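Local structure of cysteine desulfurase (Thermococcus onnurineus, 5B89) at residues E108-V113 against V208-Q213; L139-L144 against L177-H182; M218-K223 against D228-S233. The protein probably catalyses removal of sulfur from L-cysteine with pyridoxal 5'-phosphate, passing the sulfur to a carrier and leaving L-alanine. All blocks are in the same frame, centred on the assembly; numbering follows the deposited sequence.

All three contacts pack against the seven-stranded mixed sheet of the large domain, on neighbouring strands in the order 177-181, 206-210, 229-233. Interactions 1 and 2 bring helices 106-117 and 139-148 onto one face; interaction 3 lays the loop 218-223 over the other. The centre of interaction 1 lies about 9 Å from each of the others, whose own centres are about 16 Å apart. Along the chain both segments of interaction 2 fall between those of interaction 1, and interaction 3 follows. Probable backbone hydrogen bonds, Val208 N to Val178 O and Val209 N to Phe229 O, join the strands, and interactions 1 and 3 both reach pyridoxal phosphate, tying the sheet to the active site.

Interaction 1: E108-V113 against V208-Q213; sequences ESLNLV and VVDAAQ. With PLP (pyridoxal-5'-phosphate), chain G.
Leu110 and Val113 of helix 106-117 pack on Val208 and Asp210 of strand 206-210, a helix-on-sheet layer of the fold-type I, class V aminotransferase domain. The helix runs nearly antiparallel to the strand, with axes 163° apart and approaching to 10.1 Å. Two methyl-to-methyl touches make the layer. Leu110 crosses Val208 obliquely, its CD2 lying 4.0 Å from Val208 CG1, while Val113 and Val208 meet tip to tip through Val113 CG1 and Val208 CG2. Val208 thus spends one methyl on each of two helix residues three positions apart. The other Leu110 methyl, CD1, meets a polar group, lying 4.0 Å from Asp210 CG with the two side chains at about a right angle, so the base of the carboxylate is screened by hydrocarbon. All four residues are buried.

Cofactor contacts gather at the C-terminal end of the strand. Asp210 holds CG anti to its own N (chi1 171°), which sends the carboxylate beyond the leucine to the cofactor, and OD2 comes within 2.6 Å of PLP N1. This is the place where an aspartate meets the pyridine nitrogen in fold-type I enzymes. Ala212 CB packs against the pyridine ring, 3.6 Å from PLP C2. Gln213 reaches PLP O3 with NE2, but the modelled approach is so short that its exact geometry is doubtful; NE2 also bonds to Thr43 O. Ser107, Ser233 and His235 of the same chain, and Thr288 of the second subunit, also hydrogen-bond the cofactor. The other carboxylate oxygen is used inside the segment: Ala212 N donates to Asp210 OD1 at 3.0 Å, nearly along the C-O axis, and this Asx turn helps fix the rotation of the carboxylate whose OD2 faces the pyridine nitrogen.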
# COMPACT_ATOMS: atom_id res chain seq x y z
N GLU B 108 -7.63 3.91 1.68
CA GLU B 108 -7.75 3.01 0.53
C GLU B 108 -8.98 2.09 0.77
O GLU B 108 -9.84 1.96 -0.12
CB GLU B 108 -6.51 2.21 0.23
CG GLU B 108 -6.67 1.29 -0.97
CD GLU B 108 -5.47 0.33 -1.16
OE1 GLU B 108 -4.35 0.69 -0.81
OE2 GLU B 108 -5.65 -0.69 -1.87
N SER B 109 -9.06 1.45 1.95
CA SER B 109 -10.17 0.56 2.21
C SER B 109 -11.55 1.20 2.01
O SER B 109 -12.41 0.61 1.30
CB SER B 109 -10.11 0.07 3.63
OG SER B 109 -8.95 -0.71 3.88
N LEU B 110 -11.74 2.42 2.51
CA LEU B 110 -13.06 3.06 2.37
C LEU B 110 -13.34 3.50 0.94
O LEU B 110 -14.44 3.33 0.45
CB LEU B 110 -13.16 4.28 3.30
CG LEU B 110 -13.15 3.93 4.79
CD1 LEU B 110 -12.91 5.16 5.67
CD2 LEU B 110 -14.40 3.18 5.27
N ASN B 111 -12.32 3.94 0.24
CA ASN B 111 -12.48 4.25 -1.20
C ASN B 111 -12.86 2.98 -1.94
O ASN B 111 -13.68 3.03 -2.84
CB ASN B 111 -11.20 4.82 -1.80
CG ASN B 111 -11.11 6.32 -1.62
OD1 ASN B 111 -11.52 7.12 -2.50
ND2 ASN B 111 -10.54 6.76 -0.50
N LEU B 112 -12.22 1.83 -1.62
CA LEU B 112 -12.56 0.57 -2.30
C LEU B 112 -14.00 0.20 -2.06
O LEU B 112 -14.64 -0.35 -2.99
CB LEU B 112 -11.63 -0.56 -1.89
CG LEU B 112 -10.17 -0.40 -2.30
CD1 LEU B 112 -9.46 -1.62 -1.72
CD2 LEU B 112 -10.02 -0.25 -3.79
N VAL B 113 -14.52 0.42 -0.88
CA VAL B 113 -15.94 0.14 -0.63
C VAL B 113 -16.80 0.97 -1.57
O VAL B 113 -17.73 0.38 -2.19
CB VAL B 113 -16.35 0.34 0.84
CG1 VAL B 113 -17.88 0.11 1.08
CG2 VAL B 113 -15.54 -0.52 1.77
N VAL B 208 -21.21 0.16 7.04
CA VAL B 208 -19.75 0.36 6.87
C VAL B 208 -19.19 1.05 8.10
O VAL B 208 -19.68 2.12 8.49
CB VAL B 208 -19.51 1.19 5.66
CG1 VAL B 208 -18.01 1.42 5.38
CG2 VAL B 208 -20.15 0.65 4.38
N VAL B 209 -18.14 0.45 8.65
CA VAL B 209 -17.55 0.97 9.91
C VAL B 209 -16.07 1.44 9.60
O VAL B 209 -15.25 0.62 9.17
CB VAL B 209 -17.55 -0.01 11.04
CG1 VAL B 209 -16.94 0.55 12.30
CG2 VAL B 209 -18.98 -0.47 11.34
N ASP B 210 -15.78 2.68 9.91
CA ASP B 210 -14.41 3.21 9.90
C ASP B 210 -13.87 3.02 11.30
O ASP B 210 -14.21 3.78 12.25
CB ASP B 210 -14.38 4.70 9.49
CG ASP B 210 -13.01 5.41 9.66
OD1 ASP B 210 -12.11 4.73 10.18
OD2 ASP B 210 -12.96 6.66 9.41
N ALA B 211 -13.04 1.97 11.51
CA ALA B 211 -12.48 1.58 12.78
C ALA B 211 -11.00 2.07 12.88
O ALA B 211 -10.26 1.50 13.72
CB ALA B 211 -12.63 0.10 13.00
N ALA B 212 -10.64 3.07 12.16
CA ALA B 212 -9.21 3.47 12.15
C ALA B 212 -8.82 3.91 13.53
O ALA B 212 -7.64 3.71 13.87
CB ALA B 212 -8.99 4.55 11.14
N GLN B 213 -9.68 4.53 14.31
CA GLN B 213 -9.28 5.01 15.65
C GLN B 213 -9.66 4.13 16.76
O GLN B 213 -9.22 4.35 17.94
CB GLN B 213 -9.80 6.37 15.90
CG GLN B 213 -9.15 7.37 15.12
CD GLN B 213 -7.59 7.38 15.30
OE1 GLN B 213 -6.93 6.95 16.35
NE2 GLN B 213 -6.98 7.90 14.23
N1 PLP G . -10.59 7.59 9.80
C2 PLP G . -10.29 7.91 11.09
C2A PLP G . -11.37 7.98 12.15
C3 PLP G . -8.95 8.20 11.37
O3 PLP G . -8.60 8.52 12.65
C4 PLP G . -7.96 8.08 10.36
C4A PLP G . -6.48 8.48 10.73
C5 PLP G . -8.37 7.66 9.07
C6 PLP G . -9.70 7.43 8.78
C5A PLP G . -7.31 7.57 7.97
O4P PLP G . -6.39 6.49 8.28
P PLP G . -5.23 6.38 7.26
O1P PLP G . -4.40 5.33 7.81
O2P PLP G . -4.53 7.75 7.29
O3P PLP G . -5.80 6.13 5.94

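Interaction 2: L139-L144 against L177-H182; sequences LPWQRL and LVAVQH
Trp141 lays its indole against Leu177 and Ala179, two residues that project from the same side of strand 177-181. Leu177 CD2 sits over one face of the six-membered ring in a CH-pi contact, 4.1 Å from the ring centroid and 18° off the normal. Its nearest ring atoms are CZ3 and CH2, so it covers the far end of the indole. Ala179 CB approaches the pyrrole end obliquely, 3.5 Å from Trp141 NE1 and 3.8 Å from Trp141 CE2. The small methyl lets the big ring come close to the strand. Trp141 CG stands beside the backbone N (chi1 -52°), which carries the indole off the helix toward the sheet. In the next shell Asp137 OD1 accepts a hydrogen bond from Trp141 NE1, satisfying the buried N-H and helping to set the ring's rotation, and Ala114 of helix 106-117 touches the indole too. Replacing the indole by the methyl of an alanine is likely to leave a gap beside Leu177 and Ala179 and Asp137 OD1 without its N-H donor. A helix, 139-148, set on a strand that runs parallel to its neighbours 126-129 and 206-210 is typical of the alpha/beta layering in the large domain of fold-type I enzymes.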
# COMPACT_ATOMS: atom_id res chain seq x y z
N LEU B 139 -15.42 12.04 1.79
CA LEU B 139 -15.23 12.32 0.40
C LEU B 139 -15.66 11.21 -0.53
O LEU B 139 -16.27 11.50 -1.55
CB LEU B 139 -13.77 12.74 0.12
CG LEU B 139 -13.46 14.22 0.17
CD1 LEU B 139 -13.80 14.81 1.51
CD2 LEU B 139 -12.01 14.45 -0.20
N PRO B 140 -15.31 9.92 -0.27
CA PRO B 140 -15.81 8.94 -1.20
C PRO B 140 -17.32 8.93 -1.33
O PRO B 140 -17.82 8.62 -2.45
CB PRO B 140 -15.22 7.60 -0.66
CG PRO B 140 -14.02 8.05 0.14
CD PRO B 140 -14.47 9.34 0.79
N TRP B 141 -18.04 9.19 -0.26
CA TRP B 141 -19.49 9.16 -0.29
C TRP B 141 -20.00 10.41 -0.98
O TRP B 141 -21.03 10.34 -1.72
CB TRP B 141 -20.05 9.02 1.10
CG TRP B 141 -19.44 7.86 1.88
CD1 TRP B 141 -18.74 8.01 3.02
CD2 TRP B 141 -19.42 6.53 1.52
NE1 TRP B 141 -18.28 6.80 3.43
CE2 TRP B 141 -18.63 5.88 2.49
CE3 TRP B 141 -19.90 5.79 0.43
CZ2 TRP B 141 -18.38 4.49 2.45
CZ3 TRP B 141 -19.64 4.39 0.40
CH2 TRP B 141 -18.91 3.80 1.42
N GLN B 142 -19.34 11.54 -0.76
CA GLN B 142 -19.68 12.79 -1.49
C GLN B 142 -19.52 12.66 -2.93
O GLN B 142 -20.41 13.14 -3.71
CB GLN B 142 -18.83 13.95 -0.98
CG GLN B 142 -19.20 14.42 0.39
CD GLN B 142 -18.23 15.50 0.88
OE1 GLN B 142 -17.03 15.43 0.57
NE2 GLN B 142 -18.70 16.40 1.67
N ARG B 143 -18.44 12.09 -3.42
CA ARG B 143 -18.16 11.86 -4.84
C ARG B 143 -19.22 10.97 -5.40
O ARG B 143 -19.79 11.28 -6.48
CB ARG B 143 -16.72 11.32 -5.12
CG ARG B 143 -16.38 11.06 -6.55
CD ARG B 143 -14.91 10.51 -6.68
NE ARG B 143 -14.68 9.30 -5.92
CZ ARG B 143 -13.50 8.70 -5.74
NH1 ARG B 143 -12.43 9.25 -6.30
NH2 ARG B 143 -13.43 7.55 -4.99
N LEU B 144 -19.53 9.87 -4.74
CA LEU B 144 -20.51 8.86 -5.28
C LEU B 144 -21.85 9.57 -5.38
O LEU B 144 -22.58 9.48 -6.41
CB LEU B 144 -20.50 7.65 -4.38
CG LEU B 144 -21.22 6.39 -4.81
CD1 LEU B 144 -20.55 5.90 -6.09
CD2 LEU B 144 -21.08 5.35 -3.70
N LEU B 177 -27.18 2.62 2.33
CA LEU B 177 -25.86 2.37 2.96
C LEU B 177 -25.72 3.44 4.06
O LEU B 177 -26.09 4.59 3.90
CB LEU B 177 -24.78 2.46 1.91
CG LEU B 177 -23.32 2.16 2.42
CD1 LEU B 177 -22.51 1.44 1.34
CD2 LEU B 177 -22.60 3.40 2.88
N VAL B 178 -25.09 2.97 5.13
CA VAL B 178 -24.80 3.78 6.34
C VAL B 178 -23.28 3.61 6.57
O VAL B 178 -22.84 2.42 6.69
CB VAL B 178 -25.56 3.33 7.50
CG1 VAL B 178 -25.20 4.09 8.77
CG2 VAL B 178 -27.09 3.44 7.33
N ALA B 179 -22.56 4.71 6.69
CA ALA B 179 -21.15 4.68 6.98
C ALA B 179 -20.86 5.51 8.22
O ALA B 179 -21.17 6.65 8.26
CB ALA B 179 -20.36 5.21 5.81
N VAL B 180 -20.24 4.90 9.21
CA VAL B 180 -19.93 5.64 10.42
C VAL B 180 -18.55 5.30 10.98
O VAL B 180 -18.04 4.24 10.83
CB VAL B 180 -20.95 5.41 11.54
CG1 VAL B 180 -22.37 5.76 11.05
CG2 VAL B 180 -20.89 4.00 12.01
N GLN B 181 -18.00 6.28 11.68
CA GLN B 181 -16.76 6.07 12.34
C GLN B 181 -17.08 5.48 13.70
O GLN B 181 -18.04 5.76 14.27
CB GLN B 181 -16.03 7.39 12.52
CG GLN B 181 -16.69 8.29 13.51
CD GLN B 181 -16.21 9.73 13.50
OE1 GLN B 181 -15.35 10.12 12.75
NE2 GLN B 181 -16.77 10.49 14.38
N HIS B 182 -16.25 4.60 14.18
CA HIS B 182 -16.37 4.08 15.50
C HIS B 182 -15.99 5.11 16.55
O HIS B 182 -16.68 5.31 17.59
CB HIS B 182 -15.54 2.81 15.63
CG HIS B 182 -15.77 1.98 16.79
ND1 HIS B 182 -15.18 0.73 16.92
CD2 HIS B 182 -16.47 2.16 17.94
CE1 HIS B 182 -15.53 0.17 18.05
NE2 HIS B 182 -16.31 1.02 18.69

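Interaction 3: M218-K223 against D228-S233; sequences MEVNVK and DFLAFS. With PLP (pyridoxal-5'-phosphate), chain G.
The loop 218-223, part of the connection between the parallel neighbours 206-210 and 229-233, closes over the sheet by setting Val220 and Val222 on Leu230. A single methyl of the leucine does the touching: Leu230 CD1 lies 3.8 Å from Val220 CG1 and, more loosely, 4.2 Å from Val222 CG1. Val220 and Leu230 cross at a slant. Leu230 keeps CG anti to the backbone N (chi1 -176°), which lifts CD1 off the strand to touch both valines, met from two directions about a right angle apart, and Tyr248 and Val209 of the flanking strands also touch its side chain. The two valines project toward the strand while Asn221 between them points away. Val222 is further held by backbone bonding to Ile93.

The strand likewise divides its side chains. Leu230 belongs to the loop face, whereas Phe229 and Ala231 pack on helix 106-117 across the sheet. Ser233, at the strand's C-terminal end, serves the cofactor: its OG donates to PLP O1P in a hydrogen bond modelled at 2.5 Å, very short, so the exact length is doubtful. Thr106 OG1 bonds to the same Ser233 OG. A buried apolar strand that ends in a phosphate-binding serine is an arrangement in keeping with the pyridoxal-phosphate site of class V aminotransferases.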
# COMPACT_ATOMS: atom_id res chain seq x y z
N MET B 218 -9.55 -0.61 21.69
CA MET B 218 -10.77 -1.20 22.35
C MET B 218 -11.20 -2.35 21.47
O MET B 218 -10.72 -2.53 20.34
CB MET B 218 -11.83 -0.08 22.44
CG MET B 218 -12.21 0.46 21.09
SD MET B 218 -13.30 1.94 21.21
CE MET B 218 -12.01 3.08 21.77
N GLU B 219 -12.24 -3.07 21.89
CA GLU B 219 -12.71 -4.19 21.14
C GLU B 219 -13.34 -3.77 19.85
O GLU B 219 -14.19 -2.85 19.82
CB GLU B 219 -13.76 -4.95 21.96
CG GLU B 219 -14.28 -6.16 21.20
CD GLU B 219 -15.27 -7.03 22.03
OE1 GLU B 219 -15.77 -6.59 23.07
OE2 GLU B 219 -15.54 -8.16 21.59
N VAL B 220 -12.89 -4.43 18.77
CA VAL B 220 -13.46 -4.25 17.47
C VAL B 220 -13.88 -5.60 16.94
O VAL B 220 -12.99 -6.41 16.69
CB VAL B 220 -12.52 -3.52 16.47
CG1 VAL B 220 -13.13 -3.53 15.07
CG2 VAL B 220 -12.33 -2.11 16.96
N ASN B 221 -15.19 -5.91 16.86
CA ASN B 221 -15.61 -7.24 16.51
C ASN B 221 -16.73 -7.10 15.49
O ASN B 221 -17.77 -6.45 15.76
CB ASN B 221 -16.15 -7.95 17.73
CG ASN B 221 -16.60 -9.35 17.44
OD1 ASN B 221 -17.60 -9.53 16.83
ND2 ASN B 221 -15.74 -10.33 17.70
N VAL B 222 -16.57 -7.67 14.30
CA VAL B 222 -17.46 -7.46 13.23
C VAL B 222 -18.92 -7.96 13.51
O VAL B 222 -19.88 -7.42 12.96
CB VAL B 222 -16.97 -7.97 11.87
CG1 VAL B 222 -15.69 -7.18 11.45
CG2 VAL B 222 -16.77 -9.46 11.89
N LYS B 223 -18.99 -9.06 14.20
CA LYS B 223 -20.33 -9.67 14.60
C LYS B 223 -21.09 -8.72 15.58
O LYS B 223 -22.27 -8.34 15.30
CB LYS B 223 -20.10 -11.02 15.24
CG LYS B 223 -19.34 -12.05 14.35
CD LYS B 223 -18.90 -13.40 15.00
CE LYS B 223 -17.37 -13.56 15.26
NZ LYS B 223 -16.93 -13.49 16.73
N ASP B 228 -20.96 -4.92 7.78
CA ASP B 228 -20.85 -5.50 6.46
C ASP B 228 -19.46 -5.21 5.83
O ASP B 228 -18.91 -6.06 5.12
CB ASP B 228 -21.93 -4.99 5.55
CG ASP B 228 -23.36 -5.44 6.06
OD1 ASP B 228 -23.51 -6.61 6.40
OD2 ASP B 228 -24.18 -4.51 6.07
N PHE B 229 -18.94 -4.02 6.09
CA PHE B 229 -17.56 -3.63 5.68
C PHE B 229 -17.00 -2.95 6.86
O PHE B 229 -17.66 -2.19 7.58
CB PHE B 229 -17.59 -2.73 4.48
CG PHE B 229 -18.17 -3.38 3.26
CD1 PHE B 229 -19.51 -3.40 3.06
CD2 PHE B 229 -17.35 -3.92 2.29
CE1 PHE B 229 -20.03 -4.01 1.92
CE2 PHE B 229 -17.86 -4.57 1.16
CZ PHE B 229 -19.18 -4.58 0.98
N LEU B 230 -15.67 -3.14 7.03
CA LEU B 230 -14.95 -2.50 8.15
C LEU B 230 -13.53 -2.22 7.75
O LEU B 230 -12.95 -3.08 7.10
CB LEU B 230 -15.04 -3.27 9.41
CG LEU B 230 -14.41 -2.65 10.66
CD1 LEU B 230 -15.16 -3.02 11.88
CD2 LEU B 230 -12.98 -3.10 10.79
N ALA B 231 -13.04 -1.03 8.07
CA ALA B 231 -11.66 -0.63 7.62
C ALA B 231 -10.87 -0.22 8.86
O ALA B 231 -11.40 0.38 9.79
CB ALA B 231 -11.78 0.57 6.70
N PHE B 232 -9.59 -0.58 8.91
CA PHE B 232 -8.66 -0.03 9.88
C PHE B 232 -7.26 0.04 9.33
O PHE B 232 -7.00 -0.48 8.27
CB PHE B 232 -8.74 -0.72 11.21
CG PHE B 232 -8.21 -2.11 11.28
CD1 PHE B 232 -6.88 -2.31 11.65
CD2 PHE B 232 -9.00 -3.23 11.09
CE1 PHE B 232 -6.37 -3.53 11.84
CE2 PHE B 232 -8.48 -4.47 11.30
CZ PHE B 232 -7.12 -4.64 11.64
N SER B 233 -6.39 0.76 10.05
CA SER B 233 -4.97 1.00 9.64
C SER B 233 -4.02 0.33 10.58
O SER B 233 -4.14 0.54 11.81
CB SER B 233 -4.60 2.50 9.62
OG SER B 233 -5.38 3.17 8.57
N1 PLP G . -10.59 7.59 9.80
C2 PLP G . -10.29 7.91 11.09
C2A PLP G . -11.37 7.98 12.15
C3 PLP G . -8.95 8.20 11.37
O3 PLP G . -8.60 8.52 12.65
C4 PLP G . -7.96 8.08 10.36
C4A PLP G . -6.48 8.48 10.73
C5 PLP G . -8.37 7.66 9.07
C6 PLP G . -9.70 7.43 8.78
C5A PLP G . -7.31 7.57 7.97
O4P PLP G . -6.39 6.49 8.28
P PLP G . -5.23 6.38 7.26
O1P PLP G . -4.40 5.33 7.81
O2P PLP G . -4.53 7.75 7.29
O3P PLP G . -5.80 6.13 5.94